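Long-range contact in tryptophan--tRNA ligase (Aeropyrum pernix, PDB 3A04), which catalyses the ATP-dependent attachment of L-tryptophan to tRNA(Trp), releasing AMP and diphosphate: residues Val125-Leu139 with His352-Leu366. Sequence-based numbering, arbitrary orientation. Where two conformers were deposited one is given.
Sequences VRIAVEEYIANMIAL and HQSRLEKAKTIAWKL
V129 CG1 lies over one face of the W364 indole, almost squarely above its five-membered ring, 3.5 Å from the centroid, a CH-pi contact. Anti to its backbone N (chi1 170°), CG1 is the branch directed at the second helix, and the same methyl touches A363 CB. At the indole edge, W364 NE1 donates to E130 OE2 at 3.0 Å, in the ring plane and on the anti lone pair, the carboxylate standing nearly perpendicular to the indole. The H352 ring, at the other end of the contact, is nearly coplanar with the N135 amide, and its NE2 gives an almost straight 2.7 Å hydrogen bond to N135 OD1. N135 ND2 in turn donates to E131 O one turn back. H352 ND1 meets a water that also bonds R355 NH2 and A138 O; R355 NE reaches the same carbonyl directly at 3.0 Å.

Between these ends the helices touch through alanines. A134 CB is a knob among L356, A359, K360 and A363, A138 CB another among H352, R355, L356 and A359, and the axes come within 8.1 Å, crossing at 117°. I137 CD1 and L366 CD1 also meet tip to tip.

The long C-terminal helix 334-364 is thus packed onto helix 121-139 of the Rossmann-type catalytic domain; the latter helix's Y132 OH and E131 OE2 hydrogen-bond S80 O and F83 N, respectively, in the HIGH region. Small apolar residues allow the close approach, while bonds at both ends of the N135 amide fix its rotation and H352 NE2 must carry a proton.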
# COMPACT_ATOMS: atom_id res chain seq x y z
N VAL A 125 -13.64 13.13 -4.12
CA VAL A 125 -13.93 13.65 -2.79
C VAL A 125 -15.28 14.35 -2.76
O VAL A 125 -16.09 14.17 -1.79
CB VAL A 125 -12.81 14.64 -2.24
CG1 VAL A 125 -13.32 15.49 -1.05
CG2 VAL A 125 -11.50 13.87 -1.85
N ARG A 126 -15.53 15.16 -3.78
CA ARG A 126 -16.79 15.86 -3.93
C ARG A 126 -17.94 14.87 -3.91
O ARG A 126 -18.82 14.93 -3.04
CB ARG A 126 -16.83 16.84 -5.02
CG ARG A 126 -18.12 17.63 -5.13
CD ARG A 126 -18.14 18.49 -6.35
NE ARG A 126 -18.02 17.72 -7.57
CZ ARG A 126 -16.95 17.73 -8.34
NH1 ARG A 126 -15.90 18.46 -8.03
NH2 ARG A 126 -16.91 16.99 -9.41
N ILE A 127 -17.91 13.95 -4.86
CA ILE A 127 -18.95 12.92 -5.01
C ILE A 127 -19.11 12.16 -3.72
O ILE A 127 -20.23 11.91 -3.23
CB ILE A 127 -18.57 12.00 -6.21
CG1 ILE A 127 -18.57 12.83 -7.52
CG2 ILE A 127 -19.46 10.77 -6.25
CD1 ILE A 127 -18.09 12.00 -8.68
N ALA A 128 -17.99 11.80 -3.06
CA ALA A 128 -18.14 11.04 -1.81
C ALA A 128 -18.91 11.82 -0.79
O ALA A 128 -19.79 11.30 -0.09
CB ALA A 128 -16.66 10.69 -1.19
N VAL A 129 -18.62 13.12 -0.68
CA VAL A 129 -19.31 13.84 0.39
C VAL A 129 -20.79 14.22 0.00
O VAL A 129 -21.74 14.01 0.77
CB VAL A 129 -18.53 15.14 0.72
CG1 VAL A 129 -19.30 16.08 1.67
CG2 VAL A 129 -17.14 14.79 1.44
N GLU A 130 -20.96 14.75 -1.19
CA GLU A 130 -22.25 15.38 -1.59
C GLU A 130 -23.21 14.41 -2.24
O GLU A 130 -24.41 14.65 -2.24
CB GLU A 130 -21.93 16.45 -2.64
CG GLU A 130 -21.43 17.70 -1.92
CD GLU A 130 -21.11 18.89 -2.82
OE1 GLU A 130 -21.37 18.88 -4.06
OE2 GLU A 130 -20.55 19.84 -2.25
N GLU A 131 -22.68 13.34 -2.86
CA GLU A 131 -23.51 12.31 -3.41
C GLU A 131 -23.64 11.08 -2.47
O GLU A 131 -24.72 10.53 -2.33
CB GLU A 131 -22.94 11.89 -4.73
CG GLU A 131 -23.82 11.13 -5.69
CD GLU A 131 -25.22 11.80 -5.98
OE1 GLU A 131 -25.40 13.08 -6.02
OE2 GLU A 131 -26.13 10.97 -6.17
N TYR A 132 -22.58 10.65 -1.81
CA TYR A 132 -22.70 9.46 -1.03
C TYR A 132 -23.00 9.82 0.42
O TYR A 132 -24.05 9.43 0.94
CB TYR A 132 -21.45 8.54 -1.21
CG TYR A 132 -21.56 7.86 -2.57
CD1 TYR A 132 -21.26 8.55 -3.76
CD2 TYR A 132 -22.11 6.64 -2.67
CE1 TYR A 132 -21.43 7.94 -5.01
CE2 TYR A 132 -22.26 6.03 -3.91
CZ TYR A 132 -21.95 6.69 -5.05
OH TYR A 132 -22.09 6.02 -6.21
N ILE A 133 -22.05 10.49 1.11
CA ILE A 133 -22.29 10.71 2.54
C ILE A 133 -23.62 11.50 2.76
O ILE A 133 -24.39 11.17 3.67
CB ILE A 133 -21.09 11.39 3.24
CG1 ILE A 133 -19.88 10.40 3.19
CG2 ILE A 133 -21.43 11.76 4.70
CD1 ILE A 133 -18.49 11.06 3.48
N ALA A 134 -23.82 12.55 1.97
CA ALA A 134 -25.01 13.37 2.20
C ALA A 134 -26.28 12.55 1.97
O ALA A 134 -27.17 12.65 2.76
CB ALA A 134 -24.99 14.64 1.35
N ASN A 135 -26.33 11.70 0.94
CA ASN A 135 -27.53 10.83 0.79
C ASN A 135 -27.70 9.83 1.91
O ASN A 135 -28.79 9.52 2.35
CB ASN A 135 -27.52 10.13 -0.56
CG ASN A 135 -28.11 11.01 -1.64
OD1 ASN A 135 -29.26 11.38 -1.54
ND2 ASN A 135 -27.34 11.35 -2.64
N MET A 136 -26.60 9.29 2.42
CA MET A 136 -26.70 8.39 3.55
C MET A 136 -27.27 9.06 4.82
O MET A 136 -28.09 8.51 5.52
CB MET A 136 -25.30 7.87 3.87
CG MET A 136 -24.93 6.80 2.83
SD MET A 136 -23.29 6.12 3.37
CE MET A 136 -22.38 6.47 1.91
N ILE A 137 -26.83 10.27 5.09
CA ILE A 137 -27.34 11.02 6.24
C ILE A 137 -28.88 11.31 6.06
O ILE A 137 -29.65 11.20 7.01
CB ILE A 137 -26.61 12.40 6.32
CG1 ILE A 137 -25.11 12.25 6.63
CG2 ILE A 137 -27.20 13.29 7.43
CD1 ILE A 137 -24.79 11.26 7.67
N ALA A 138 -29.24 11.71 4.85
CA ALA A 138 -30.64 12.08 4.54
C ALA A 138 -31.54 10.83 4.64
O ALA A 138 -32.77 10.94 4.94
CB ALA A 138 -30.71 12.68 3.17
N LEU A 139 -30.94 9.64 4.40
CA LEU A 139 -31.65 8.39 4.63
C LEU A 139 -31.88 8.03 6.06
O LEU A 139 -32.76 7.24 6.32
CB LEU A 139 -30.97 7.18 3.92
CG LEU A 139 -31.13 6.98 2.42
CD1 LEU A 139 -30.20 5.83 1.91
CD2 LEU A 139 -32.66 6.72 1.92
N HIS A 352 -37.04 12.84 1.13
CA HIS A 352 -35.59 12.59 1.10
C HIS A 352 -34.91 13.85 0.55
O HIS A 352 -33.96 14.33 1.13
CB HIS A 352 -35.24 11.40 0.19
CG HIS A 352 -33.77 11.13 0.13
ND1 HIS A 352 -33.11 10.42 1.12
CD2 HIS A 352 -32.84 11.48 -0.78
CE1 HIS A 352 -31.81 10.34 0.80
NE2 HIS A 352 -31.63 10.97 -0.36
N GLN A 353 -35.39 14.37 -0.58
CA GLN A 353 -34.79 15.56 -1.15
C GLN A 353 -34.86 16.82 -0.28
O GLN A 353 -33.96 17.67 -0.36
CB GLN A 353 -35.29 15.78 -2.55
CG GLN A 353 -34.86 14.61 -3.45
CD GLN A 353 -35.55 14.54 -4.75
OE1 GLN A 353 -36.37 15.41 -5.10
NE2 GLN A 353 -35.27 13.50 -5.50
N SER A 354 -35.87 16.92 0.57
CA SER A 354 -35.99 18.06 1.50
C SER A 354 -34.96 18.00 2.58
O SER A 354 -34.69 19.00 3.27
CB SER A 354 -37.39 18.12 2.14
OG SER A 354 -37.64 17.07 3.07
N ARG A 355 -34.36 16.84 2.75
CA ARG A 355 -33.37 16.70 3.78
C ARG A 355 -31.92 16.88 3.23
O ARG A 355 -30.99 17.04 4.02
CB ARG A 355 -33.54 15.36 4.47
CG ARG A 355 -34.73 15.32 5.45
CD ARG A 355 -34.66 14.11 6.33
NE ARG A 355 -34.99 12.93 5.57
CZ ARG A 355 -36.21 12.39 5.50
NH1 ARG A 355 -37.24 12.92 6.19
NH2 ARG A 355 -36.40 11.30 4.74
N LEU A 356 -31.78 16.91 1.91
CA LEU A 356 -30.52 16.71 1.27
C LEU A 356 -29.61 17.94 1.30
O LEU A 356 -28.42 17.80 1.52
CB LEU A 356 -30.70 16.24 -0.18
CG LEU A 356 -29.47 15.60 -0.87
CD1 LEU A 356 -28.71 14.64 0.11
CD2 LEU A 356 -29.89 14.87 -2.15
N GLU A 357 -30.16 19.15 1.12
CA GLU A 357 -29.29 20.33 1.15
C GLU A 357 -28.68 20.52 2.51
O GLU A 357 -27.48 20.76 2.61
CB GLU A 357 -29.99 21.60 0.64
CG GLU A 357 -29.07 22.48 -0.18
CD GLU A 357 -28.37 21.75 -1.35
OE1 GLU A 357 -29.04 20.98 -2.11
OE2 GLU A 357 -27.13 22.00 -1.51
N LYS A 358 -29.45 20.30 3.58
CA LYS A 358 -28.87 20.36 4.92
C LYS A 358 -27.89 19.22 5.20
O LYS A 358 -26.86 19.42 5.81
CB LYS A 358 -29.95 20.38 6.01
CG LYS A 358 -31.07 19.31 5.93
CD LYS A 358 -32.49 19.79 6.51
CE LYS A 358 -33.38 20.29 5.38
NZ LYS A 358 -32.56 20.51 4.04
N ALA A 359 -28.23 18.00 4.80
CA ALA A 359 -27.25 16.89 4.89
C ALA A 359 -25.92 17.23 4.20
O ALA A 359 -24.90 16.82 4.71
CB ALA A 359 -27.84 15.58 4.28
N LYS A 360 -25.90 17.88 3.03
CA LYS A 360 -24.62 18.16 2.34
C LYS A 360 -23.68 19.05 3.18
O LYS A 360 -22.49 18.78 3.35
CB LYS A 360 -24.83 18.85 1.00
CG LYS A 360 -25.48 18.04 -0.09
CD LYS A 360 -25.52 18.80 -1.40
CE LYS A 360 -26.29 18.02 -2.43
NZ LYS A 360 -26.27 18.68 -3.79
N THR A 361 -24.25 20.10 3.76
CA THR A 361 -23.56 20.96 4.75
C THR A 361 -22.96 20.19 5.93
O THR A 361 -21.74 20.31 6.26
CB THR A 361 -24.59 22.00 5.20
OG1 THR A 361 -24.94 22.75 4.02
CG2 THR A 361 -24.06 22.95 6.36
N ILE A 362 -23.80 19.36 6.54
CA ILE A 362 -23.37 18.52 7.63
C ILE A 362 -22.24 17.58 7.14
O ILE A 362 -21.27 17.35 7.88
CB ILE A 362 -24.55 17.67 8.11
CG1 ILE A 362 -25.52 18.53 8.92
CG2 ILE A 362 -24.09 16.50 8.96
CD1 ILE A 362 -26.88 17.76 9.21
N ALA A 363 -22.36 17.08 5.90
CA ALA A 363 -21.45 16.05 5.42
C ALA A 363 -19.99 16.55 5.38
O ALA A 363 -19.09 15.84 5.84
CB ALA A 363 -21.88 15.52 4.05
N TRP A 364 -19.77 17.76 4.86
CA TRP A 364 -18.40 18.30 4.79
C TRP A 364 -17.75 18.42 6.16
O TRP A 364 -16.54 18.47 6.22
CB TRP A 364 -18.29 19.64 4.05
CG TRP A 364 -18.43 19.52 2.57
CD1 TRP A 364 -19.54 19.81 1.85
CD2 TRP A 364 -17.43 19.08 1.61
NE1 TRP A 364 -19.31 19.60 0.51
CE2 TRP A 364 -18.02 19.17 0.34
CE3 TRP A 364 -16.08 18.66 1.71
CZ2 TRP A 364 -17.35 18.81 -0.84
CZ3 TRP A 364 -15.40 18.28 0.51
CH2 TRP A 364 -16.04 18.37 -0.73
N LYS A 365 -18.53 18.40 7.24
CA LYS A 365 -17.98 18.40 8.59
C LYS A 365 -17.78 17.02 9.21
O LYS A 365 -17.21 16.89 10.28
CB LYS A 365 -18.90 19.23 9.48
CG LYS A 365 -19.21 20.60 8.92
CD LYS A 365 -19.83 21.50 10.03
CE LYS A 365 -20.59 22.71 9.45
NZ LYS A 365 -21.94 22.93 10.10
N LEU A 366 -18.23 15.95 8.56
CA LEU A 366 -18.09 14.61 9.13
C LEU A 366 -16.80 13.88 8.69
O LEU A 366 -16.51 12.74 9.15
CB LEU A 366 -19.29 13.74 8.75
CG LEU A 366 -20.67 14.37 8.97
CD1 LEU A 366 -21.71 13.33 8.53
CD2 LEU A 366 -20.84 14.75 10.44
O HOH W 1 -35.02 9.48 3.06